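Putative lipoprotein (Bacteroides fragilis, PDB 3QNK) is a putative outer-membrane lipoprotein of the SusD family that probably binds glycans at the cell surface for uptake, its precise ligand being unknown. Local coordinates at residues G182-Y194 with I388-A401. Sequence-based numbering, arbitrary orientation.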
loop_
_atom_site.group_PDB
_atom_site.type_symbol
_atom_site.label_atom_id
_atom_site.label_comp_id
_atom_site.label_asym_id
_atom_site.label_seq_id
_atom_site.Cartn_x
_atom_site.Cartn_y
_atom_site.Cartn_z
ATOM N N GLY B 182 17.953 -14.602 22.529
ATOM C CA GLY B 182 18.972 -13.603 22.247
ATOM C C GLY B 182 18.466 -12.463 21.403
ATOM O O GLY B 182 18.726 -11.301 21.728
ATOM N N ALA B 183 17.710 -12.770 20.327
ATOM C CA ALA B 183 17.135 -11.732 19.470
ATOM C C ALA B 183 16.216 -10.822 20.284
ATOM O O ALA B 183 16.306 -9.600 20.164
ATOM C CB ALA B 183 16.388 -12.364 18.306
ATOM N N ALA B 184 15.389 -11.411 21.171
ATOM C CA ALA B 184 14.464 -10.657 22.020
ATOM C C ALA B 184 15.231 -9.749 22.990
ATOM O O ALA B 184 14.906 -8.568 23.083
ATOM C CB ALA B 184 13.551 -11.597 22.775
ATOM N N TYR B 185 16.283 -10.273 23.658
ATOM C CA TYR B 185 17.093 -9.480 24.582
ATOM C C TYR B 185 17.842 -8.386 23.838
ATOM O O TYR B 185 17.892 -7.245 24.318
ATOM C CB TYR B 185 18.070 -10.363 25.368
ATOM C CG TYR B 185 17.497 -10.948 26.644
ATOM C CD1 TYR B 185 17.155 -10.129 27.719
ATOM C CD2 TYR B 185 17.386 -12.331 26.814
ATOM C CE1 TYR B 185 16.631 -10.665 28.896
ATOM C CE2 TYR B 185 16.904 -12.883 28.005
ATOM C CZ TYR B 185 16.528 -12.045 29.045
ATOM O OH TYR B 185 16.039 -12.583 30.216
ATOM N N ALA B 186 18.401 -8.719 22.656
ATOM C CA ALA B 186 19.114 -7.762 21.815
ATOM C C ALA B 186 18.170 -6.624 21.365
ATOM O O ALA B 186 18.556 -5.462 21.487
ATOM C CB ALA B 186 19.729 -8.459 20.618
ATOM N N LEU B 187 16.923 -6.937 20.941
ATOM C CA LEU B 187 15.997 -5.878 20.547
ATOM C C LEU B 187 15.622 -5.057 21.760
ATOM O O LEU B 187 15.612 -3.828 21.651
ATOM C CB LEU B 187 14.740 -6.397 19.813
ATOM C CG LEU B 187 13.815 -5.332 19.122
ATOM C CD1 LEU B 187 14.568 -4.465 18.141
ATOM C CD2 LEU B 187 12.634 -5.978 18.421
ATOM N N LYS B 188 15.419 -5.711 22.925
ATOM C CA LYS B 188 15.071 -5.077 24.194
ATOM C C LYS B 188 16.093 -4.005 24.538
ATOM O O LYS B 188 15.695 -2.863 24.779
ATOM C CB LYS B 188 14.963 -6.125 25.323
ATOM C CG LYS B 188 14.043 -5.762 26.483
ATOM C CD LYS B 188 13.668 -6.938 27.391
ATOM C CE LYS B 188 13.536 -6.519 28.852
ATOM N NZ LYS B 188 14.795 -6.711 29.652
ATOM N N SER B 189 17.413 -4.336 24.470
ATOM C CA SER B 189 18.500 -3.392 24.791
ATOM C C SER B 189 18.456 -2.138 23.894
ATOM O O SER B 189 18.686 -1.045 24.415
ATOM C CB SER B 189 19.871 -4.064 24.701
ATOM O OG SER B 189 20.317 -4.311 23.377
ATOM N N ARG B 190 18.142 -2.272 22.577
ATOM C CA ARG B 190 18.052 -1.110 21.683
ATOM C C ARG B 190 16.839 -0.257 22.020
ATOM O O ARG B 190 16.990 0.964 22.146
ATOM C CB ARG B 190 17.993 -1.529 20.222
ATOM C CG ARG B 190 18.221 -0.354 19.291
ATOM C CD ARG B 190 17.678 -0.659 17.927
ATOM N NE ARG B 190 18.506 -1.649 17.245
ATOM C CZ ARG B 190 18.281 -2.103 16.018
ATOM N NH1 ARG B 190 17.235 -1.672 15.323
ATOM N NH2 ARG B 190 19.098 -2.998 15.478
ATOM N N VAL B 191 15.633 -0.904 22.184
ATOM C CA VAL B 191 14.376 -0.238 22.565
ATOM C C VAL B 191 14.579 0.535 23.912
ATOM O O VAL B 191 14.186 1.706 24.014
ATOM C CB VAL B 191 13.203 -1.240 22.630
ATOM C CG1 VAL B 191 11.924 -0.563 23.087
ATOM C CG2 VAL B 191 12.976 -1.881 21.274
ATOM N N GLU B 192 15.259 -0.088 24.884
ATOM C CA GLU B 192 15.570 0.527 26.169
ATOM C C GLU B 192 16.542 1.704 26.010
ATOM O O GLU B 192 16.402 2.711 26.701
ATOM C CB GLU B 192 16.153 -0.502 27.155
ATOM C CG GLU B 192 15.165 -1.557 27.646
ATOM C CD GLU B 192 15.758 -2.805 28.295
ATOM O OE1 GLU B 192 16.890 -3.190 27.927
ATOM O OE2 GLU B 192 15.081 -3.416 29.156
ATOM N N LEU B 193 17.514 1.595 25.087
ATOM C CA LEU B 193 18.491 2.654 24.835
ATOM C C LEU B 193 17.814 3.861 24.179
ATOM O O LEU B 193 18.094 5.015 24.542
ATOM C CB LEU B 193 19.645 2.122 23.961
ATOM C CG LEU B 193 20.830 3.068 23.703
ATOM C CD1 LEU B 193 21.590 3.382 24.991
ATOM C CD2 LEU B 193 21.755 2.496 22.675
ATOM N N TYR B 194 16.915 3.586 23.219
ATOM C CA TYR B 194 16.132 4.602 22.510
ATOM C C TYR B 194 15.300 5.410 23.513
ATOM O O TYR B 194 15.235 6.619 23.349
ATOM C CB TYR B 194 15.262 3.955 21.394
ATOM C CG TYR B 194 16.007 3.723 20.083
ATOM C CD1 TYR B 194 17.371 3.439 20.069
ATOM C CD2 TYR B 194 15.366 3.870 18.856
ATOM C CE1 TYR B 194 18.079 3.310 18.871
ATOM C CE2 TYR B 194 16.061 3.709 17.643
ATOM C CZ TYR B 194 17.415 3.401 17.658
ATOM O OH TYR B 194 18.127 3.190 16.500
ATOM N N ILE B 388 19.417 -7.452 10.996
ATOM C CA ILE B 388 18.679 -6.513 11.837
ATOM C C ILE B 388 19.389 -6.422 13.199
ATOM O O ILE B 388 19.573 -5.331 13.698
ATOM C CB ILE B 388 17.160 -6.909 11.922
ATOM C CG1 ILE B 388 16.510 -6.860 10.504
ATOM C CG2 ILE B 388 16.403 -5.982 12.864
ATOM C CD1 ILE B 388 15.237 -7.666 10.298
ATOM N N LEU B 389 19.850 -7.534 13.754
ATOM C CA LEU B 389 20.550 -7.512 15.032
ATOM C C LEU B 389 21.862 -8.331 14.968
ATOM O O LEU B 389 21.842 -9.530 14.656
ATOM C CB LEU B 389 19.641 -8.028 16.171
ATOM C CG LEU B 389 18.304 -7.311 16.446
ATOM C CD1 LEU B 389 17.398 -8.201 17.328
ATOM C CD2 LEU B 389 18.530 -5.985 17.136
ATOM N N ARG B 390 22.997 -7.642 15.242
ATOM C CA ARG B 390 24.374 -8.153 15.315
ATOM C C ARG B 390 24.905 -8.098 16.747
ATOM O O ARG B 390 24.582 -7.152 17.477
ATOM C CB ARG B 390 25.293 -7.279 14.468
ATOM C CG ARG B 390 25.448 -7.595 13.001
ATOM C CD ARG B 390 26.063 -6.357 12.330
ATOM N NE ARG B 390 27.439 -6.193 12.771
ATOM C CZ ARG B 390 28.162 -5.092 12.674
ATOM N NH1 ARG B 390 27.656 -4.004 12.116
ATOM N NH2 ARG B 390 29.408 -5.077 13.103
ATOM N N TYR B 391 25.812 -9.016 17.111
ATOM C CA TYR B 391 26.433 -9.034 18.443
ATOM C C TYR B 391 27.194 -7.709 18.762
ATOM O O TYR B 391 27.185 -7.285 19.917
ATOM C CB TYR B 391 27.374 -10.238 18.581
ATOM C CG TYR B 391 27.801 -10.576 19.997
ATOM C CD1 TYR B 391 26.920 -10.434 21.068
ATOM C CD2 TYR B 391 29.056 -11.116 20.255
ATOM C CE1 TYR B 391 27.300 -10.764 22.367
ATOM C CE2 TYR B 391 29.438 -11.478 21.547
ATOM C CZ TYR B 391 28.556 -11.303 22.602
ATOM O OH TYR B 391 28.918 -11.685 23.869
ATOM N N ALA B 392 27.785 -7.036 17.739
ATOM C CA ALA B 392 28.507 -5.771 17.904
ATOM C C ALA B 392 27.677 -4.696 18.628
ATOM O O ALA B 392 28.235 -3.914 19.403
ATOM C CB ALA B 392 28.944 -5.244 16.554
ATOM N N GLU B 393 26.343 -4.674 18.393
ATOM C CA GLU B 393 25.436 -3.705 18.989
ATOM C C GLU B 393 25.332 -3.854 20.498
ATOM O O GLU B 393 25.178 -2.843 21.191
ATOM C CB GLU B 393 24.054 -3.838 18.378
ATOM C CG GLU B 393 23.354 -2.505 18.277
ATOM C CD GLU B 393 21.928 -2.583 17.786
ATOM O OE1 GLU B 393 21.702 -3.117 16.669
ATOM O OE2 GLU B 393 21.038 -2.093 18.522
ATOM N N ILE B 394 25.391 -5.105 21.015
ATOM C CA ILE B 394 25.307 -5.374 22.446
ATOM C C ILE B 394 26.395 -4.559 23.148
ATOM O O ILE B 394 26.088 -3.799 24.058
ATOM C CB ILE B 394 25.401 -6.897 22.724
ATOM C CG1 ILE B 394 24.334 -7.685 21.924
ATOM C CG2 ILE B 394 25.388 -7.253 24.211
ATOM C CD1 ILE B 394 22.876 -7.245 22.084
ATOM N N TYR B 395 27.625 -4.617 22.635
ATOM C CA TYR B 395 28.764 -3.911 23.193
ATOM C C TYR B 395 28.577 -2.395 23.189
ATOM O O TYR B 395 28.854 -1.740 24.204
ATOM C CB TYR B 395 30.027 -4.280 22.426
ATOM C CG TYR B 395 30.446 -5.713 22.643
ATOM C CD1 TYR B 395 31.164 -6.084 23.773
ATOM C CD2 TYR B 395 30.127 -6.703 21.716
ATOM C CE1 TYR B 395 31.548 -7.401 23.984
ATOM C CE2 TYR B 395 30.506 -8.030 21.917
ATOM C CZ TYR B 395 31.216 -8.374 23.057
ATOM O OH TYR B 395 31.633 -9.659 23.287
ATOM N N LEU B 396 28.087 -1.847 22.073
ATOM C CA LEU B 396 27.912 -0.406 21.897
ATOM C C LEU B 396 26.703 0.138 22.675
ATOM O O LEU B 396 26.813 1.217 23.241
ATOM C CB LEU B 396 27.841 -0.052 20.402
ATOM C CG LEU B 396 29.194 -0.154 19.670
ATOM C CD1 LEU B 396 29.048 0.008 18.190
ATOM C CD2 LEU B 396 30.169 0.864 20.176
ATOM N N ASN B 397 25.600 -0.631 22.784
ATOM C CA ASN B 397 24.444 -0.261 23.607
ATOM C C ASN B 397 24.848 -0.255 25.075
ATOM O O ASN B 397 24.468 0.643 25.817
ATOM C CB ASN B 397 23.278 -1.236 23.387
ATOM C CG ASN B 397 22.667 -1.195 22.005
ATOM O OD1 ASN B 397 22.997 -0.357 21.172
ATOM N ND2 ASN B 397 21.741 -2.096 21.740
ATOM N N ASP B 398 25.655 -1.248 25.475
ATOM C CA ASP B 398 26.189 -1.392 26.819
ATOM C C ASP B 398 27.136 -0.215 27.130
ATOM O O ASP B 398 26.998 0.402 28.188
ATOM C CB ASP B 398 26.922 -2.750 26.961
ATOM C CG ASP B 398 27.098 -3.291 28.377
ATOM O OD1 ASP B 398 26.353 -2.852 29.280
ATOM O OD2 ASP B 398 27.964 -4.187 28.574
ATOM N N ALA B 399 28.079 0.107 26.194
ATOM C CA ALA B 399 29.033 1.209 26.363
ATOM C C ALA B 399 28.297 2.537 26.586
ATOM O O ALA B 399 28.619 3.277 27.523
ATOM C CB ALA B 399 29.939 1.309 25.149
ATOM N N GLU B 400 27.239 2.765 25.790
ATOM C CA GLU B 400 26.426 3.946 25.837
ATOM C C GLU B 400 25.686 4.078 27.174
ATOM O O GLU B 400 25.763 5.150 27.795
ATOM C CB GLU B 400 25.457 3.963 24.655
ATOM C CG GLU B 400 24.853 5.333 24.445
ATOM C CD GLU B 400 24.140 5.629 23.144
ATOM O OE1 GLU B 400 24.407 4.939 22.129
ATOM O OE2 GLU B 400 23.391 6.635 23.126
ATOM N N ALA B 401 24.982 3.016 27.622
ATOM C CA ALA B 401 24.236 3.001 28.879
ATOM C C ALA B 401 25.168 3.081 30.074
ATOM O O ALA B 401 24.853 3.787 31.029
ATOM C CB ALA B 401 23.387 1.758 28.973
#
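A buried salt bridge joins two helices: R190 meets E393 side-on, NE to OE2 and NH2 to OE1, both at 2.9 Å. The guanidinium and carboxylate planes lie 28° apart, and each oxygen offers its syn lone pair. Arginine suits the place because a bend at chi3 (-72°) turns its chain across E393 while NH2 weakly bonds I388 O. OE2 also accepts a hydrogen bond from N397 ND2 (3.3 Å), which approaches on its anti side, tilted out of the carboxylate plane. The same nitrogen donates to S189 OG at 3.1 Å, in the amide plane, and the serine hydroxyl donates to A186 O one turn back, linking the network to its own helix. R443 of helix 432-446 binds N397 OD1. The small A186 lets I394 CD1 come within 3.7 Å of its CB, and L389 CD1 lies against A183 and L187. L193 crosses E400 at about a right angle, CD1 over its CB and CG, while CD2 sits by N397 OD1 and E400 OE1; R459 and W460 hold that carboxylate. With axes 10.0 Å apart, the helices run in the same general direction, inclined by 34°, consistent with the TPR-like alpha superhelix of SusD-family proteins.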